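Local coordinates for CBS domain-containing protein (Pyrococcus horikoshii, PDB 2YZQ) that is of uncharacterised function but carries four CBS domains and binds S-adenosylmethionine, consistent with a role in sensing that ligand, at residues M1-Q9 / V73-A82. Numbering follows the deposited sequence.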
loop_
_atom_site.group_PDB
_atom_site.type_symbol
_atom_site.label_atom_id
_atom_site.label_comp_id
_atom_site.label_asym_id
_atom_site.label_seq_id
_atom_site.Cartn_x
_atom_site.Cartn_y
_atom_site.Cartn_z
ATOM N N MET A 1 10.036 8.428 16.095
ATOM C CA MET A 1 9.767 6.999 16.215
ATOM C C MET A 1 10.761 6.185 15.392
ATOM O O MET A 1 11.352 6.420 14.322
ATOM C CB MET A 1 8.340 6.687 15.761
ATOM C CG MET A 1 7.991 5.209 15.783
ATOM S SD MET A 1 7.491 4.636 17.418
ATOM C CE MET A 1 6.987 6.176 18.178
ATOM N N ARG A 2 11.060 5.079 16.078
ATOM C CA ARG A 2 12.022 4.084 15.568
ATOM C C ARG A 2 11.334 2.867 14.976
ATOM O O ARG A 2 10.207 2.510 15.373
ATOM C CB ARG A 2 13.049 3.662 16.626
ATOM C CG ARG A 2 14.012 4.793 16.980
ATOM C CD ARG A 2 15.068 4.341 17.957
ATOM N NE ARG A 2 15.659 5.480 18.654
ATOM C CZ ARG A 2 16.734 6.152 18.244
ATOM N NH1 ARG A 2 17.376 5.803 17.131
ATOM N NH2 ARG A 2 17.180 7.175 18.966
ATOM N N VAL A 3 12.348 2.400 14.228
ATOM C CA VAL A 3 11.828 1.213 13.563
ATOM C C VAL A 3 11.371 0.123 14.533
ATOM O O VAL A 3 10.317 -0.491 14.342
ATOM C CB VAL A 3 12.894 0.630 12.610
ATOM C CG1 VAL A 3 12.472 -0.741 12.120
ATOM C CG2 VAL A 3 13.107 1.581 11.426
ATOM N N LYS A 4 12.164 -0.103 15.578
ATOM C CA LYS A 4 11.874 -1.140 16.570
ATOM C C LYS A 4 10.459 -1.102 17.139
ATOM O O LYS A 4 9.890 -2.139 17.480
ATOM C CB LYS A 4 12.879 -1.043 17.723
ATOM C CG LYS A 4 12.740 0.227 18.549
ATOM C CD LYS A 4 13.998 0.520 19.360
ATOM C CE LYS A 4 14.266 -0.553 20.401
ATOM N NZ LYS A 4 15.533 -0.281 21.135
ATOM N N THR A 5 9.887 0.092 17.228
ATOM C CA THR A 5 8.553 0.255 17.791
ATOM C C THR A 5 7.420 -0.105 16.839
ATOM O O THR A 5 6.364 -0.571 17.264
ATOM C CB THR A 5 8.347 1.710 18.257
ATOM O OG1 THR A 5 9.442 2.100 19.096
ATOM C CG2 THR A 5 7.041 1.848 19.029
ATOM N N ILE A 6 7.651 0.089 15.548
ATOM C CA ILE A 6 6.617 -0.159 14.552
ATOM C C ILE A 6 6.732 -1.485 13.801
ATOM O O ILE A 6 5.741 -1.993 13.276
ATOM C CB ILE A 6 6.595 1.015 13.539
ATOM C CG1 ILE A 6 6.560 2.349 14.298
ATOM C CG2 ILE A 6 5.391 0.910 12.610
ATOM C CD1 ILE A 6 5.397 2.484 15.282
ATOM N N MET A 7 7.930 -2.063 13.767
ATOM C CA MET A 7 8.137 -3.319 13.050
ATOM C C MET A 7 7.460 -4.509 13.720
ATOM O O MET A 7 7.069 -4.442 14.883
ATOM C CB MET A 7 9.632 -3.625 12.945
ATOM C CG MET A 7 10.271 -3.928 14.298
ATOM S SD MET A 7 12.030 -4.272 14.182
ATOM C CE MET A 7 12.289 -5.275 15.666
ATOM N N THR A 8 7.317 -5.593 12.964
ATOM C CA THR A 8 6.762 -6.834 13.491
ATOM C C THR A 8 8.017 -7.654 13.771
ATOM O O THR A 8 8.816 -7.891 12.868
ATOM C CB THR A 8 5.904 -7.579 12.448
ATOM O OG1 THR A 8 4.696 -6.850 12.208
ATOM C CG2 THR A 8 5.553 -8.977 12.946
ATOM N N GLN A 9 8.206 -8.080 15.015
ATOM C CA GLN A 9 9.407 -8.835 15.346
ATOM C C GLN A 9 9.369 -10.314 14.983
ATOM O O GLN A 9 8.305 -10.891 14.780
ATOM C CB GLN A 9 9.716 -8.710 16.837
ATOM C CG GLN A 9 9.662 -7.292 17.362
ATOM C CD GLN A 9 10.527 -7.104 18.583
ATOM O OE1 GLN A 9 11.699 -6.739 18.477
ATOM N NE2 GLN A 9 9.963 -7.371 19.756
ATOM N N VAL A 73 17.204 -2.035 7.198
ATOM C CA VAL A 73 17.510 -1.057 8.234
ATOM C C VAL A 73 17.754 -1.816 9.528
ATOM O O VAL A 73 17.572 -3.033 9.582
ATOM C CB VAL A 73 16.333 -0.081 8.476
ATOM C CG1 VAL A 73 16.036 0.709 7.211
ATOM C CG2 VAL A 73 15.096 -0.857 8.923
ATOM N N LYS A 74 18.180 -1.092 10.555
ATOM C CA LYS A 74 18.409 -1.673 11.872
ATOM C C LYS A 74 17.252 -1.197 12.746
ATOM O O LYS A 74 16.658 -0.154 12.466
ATOM C CB LYS A 74 19.750 -1.207 12.438
ATOM C CG LYS A 74 20.947 -1.789 11.697
ATOM C CD LYS A 74 22.259 -1.404 12.352
ATOM C CE LYS A 74 23.427 -2.107 11.678
ATOM N NZ LYS A 74 23.460 -1.840 10.212
ATOM N N GLU A 75 16.927 -1.946 13.798
ATOM C CA GLU A 75 15.798 -1.571 14.646
ATOM C C GLU A 75 15.912 -0.211 15.320
ATOM O O GLU A 75 14.897 0.394 15.655
ATOM C CB GLU A 75 15.524 -2.648 15.711
ATOM C CG GLU A 75 16.531 -2.713 16.850
ATOM C CD GLU A 75 16.020 -3.524 18.031
ATOM O OE1 GLU A 75 16.811 -3.793 18.962
ATOM O OE2 GLU A 75 14.826 -3.885 18.036
ATOM N N ASN A 76 17.129 0.287 15.508
ATOM C CA ASN A 76 17.285 1.581 16.158
ATOM C C ASN A 76 17.337 2.748 15.181
ATOM O O ASN A 76 17.579 3.892 15.574
ATOM C CB ASN A 76 18.515 1.576 17.070
ATOM C CG ASN A 76 18.334 0.667 18.275
ATOM O OD1 ASN A 76 17.349 0.775 19.006
ATOM N ND2 ASN A 76 19.287 -0.235 18.488
ATOM N N ASP A 77 17.113 2.458 13.903
ATOM C CA ASP A 77 17.087 3.514 12.901
ATOM C C ASP A 77 15.755 4.247 13.037
ATOM O O ASP A 77 14.799 3.727 13.619
ATOM C CB ASP A 77 17.216 2.941 11.484
ATOM C CG ASP A 77 18.637 2.531 11.147
ATOM O OD1 ASP A 77 19.578 3.152 11.683
ATOM O OD2 ASP A 77 18.815 1.603 10.331
ATOM N N THR A 78 15.693 5.461 12.507
ATOM C CA THR A 78 14.465 6.241 12.582
ATOM C C THR A 78 13.474 5.758 11.533
ATOM O O THR A 78 13.860 5.127 10.548
ATOM C CB THR A 78 14.737 7.725 12.314
ATOM O OG1 THR A 78 15.280 7.870 10.996
ATOM C CG2 THR A 78 15.721 8.282 13.334
ATOM N N LEU A 79 12.194 6.048 11.744
ATOM C CA LEU A 79 11.181 5.656 10.772
ATOM C C LEU A 79 11.437 6.451 9.502
ATOM O O LEU A 79 11.121 6.003 8.401
ATOM C CB LEU A 79 9.771 5.956 11.289
ATOM C CG LEU A 79 9.205 5.015 12.349
ATOM C CD1 LEU A 79 7.808 5.474 12.733
ATOM C CD2 LEU A 79 9.168 3.592 11.807
ATOM N N LYS A 80 12.017 7.636 9.665
ATOM C CA LYS A 80 12.327 8.489 8.526
ATOM C C LYS A 80 13.272 7.766 7.577
ATOM O O LYS A 80 13.091 7.802 6.363
ATOM C CB LYS A 80 12.974 9.796 8.990
ATOM C CG LYS A 80 13.439 10.687 7.843
ATOM C CD LYS A 80 14.027 11.996 8.344
ATOM C CE LYS A 80 14.432 12.893 7.184
ATOM N NZ LYS A 80 14.925 14.218 7.656
ATOM N N LYS A 81 14.282 7.105 8.133
ATOM C CA LYS A 81 15.244 6.379 7.312
ATOM C C LYS A 81 14.572 5.248 6.537
ATOM O O LYS A 81 14.844 5.054 5.355
ATOM C CB LYS A 81 16.368 5.818 8.186
ATOM C CG LYS A 81 17.447 5.079 7.411
ATOM C CD LYS A 81 18.604 4.685 8.313
ATOM C CE LYS A 81 19.645 3.891 7.545
ATOM N NZ LYS A 81 20.138 4.634 6.353
ATOM N N ALA A 82 13.697 4.502 7.208
ATOM C CA ALA A 82 12.993 3.396 6.574
ATOM C C ALA A 82 12.039 3.911 5.499
ATOM O O ALA A 82 11.899 3.304 4.437
ATOM C CB ALA A 82 12.221 2.594 7.623
#
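In the N-terminal pair of CBS domains, the N-terminal segment 1-9, with its short helix 3-6, docks on the type I beta turn Lys74-Asp77 that links strand 72-74 to helix 79-89. Backbones carry much of the contact: Val3 N meets Asp77 O in a nearly straight bond (166° at the hydrogen), and Leu79 N reaches back to Met1 O at 2.7 Å. Lys4 N bonds Glu75 O, so the first two N-H groups of helix 3-6, those of Val3 and Lys4, are taken by carbonyls of the turn. Arg2 and Thr78 sit as a single beta bridge, each at the N-cap position of its own helix.

On the buried side Val3 packs into the core. Its CG2, lying beside its own backbone N, packs 4.0 Å from both Val73 CG2 and Ala82 CB, while Val96 of strand 93-97 also touches its side chain. The side chains of Leu79 and Ile6 cross at about a right angle, Leu79 CD2 lying 3.8 Å from Ile6 CG1, and Tyr116 of helix 109-117 touches both. On the exposed side Lys4 runs over the turn, bending at chi3 (-64°), and its NZ reaches Asn76 OD1 at 3.0 Å, in the plane of that amide carbonyl.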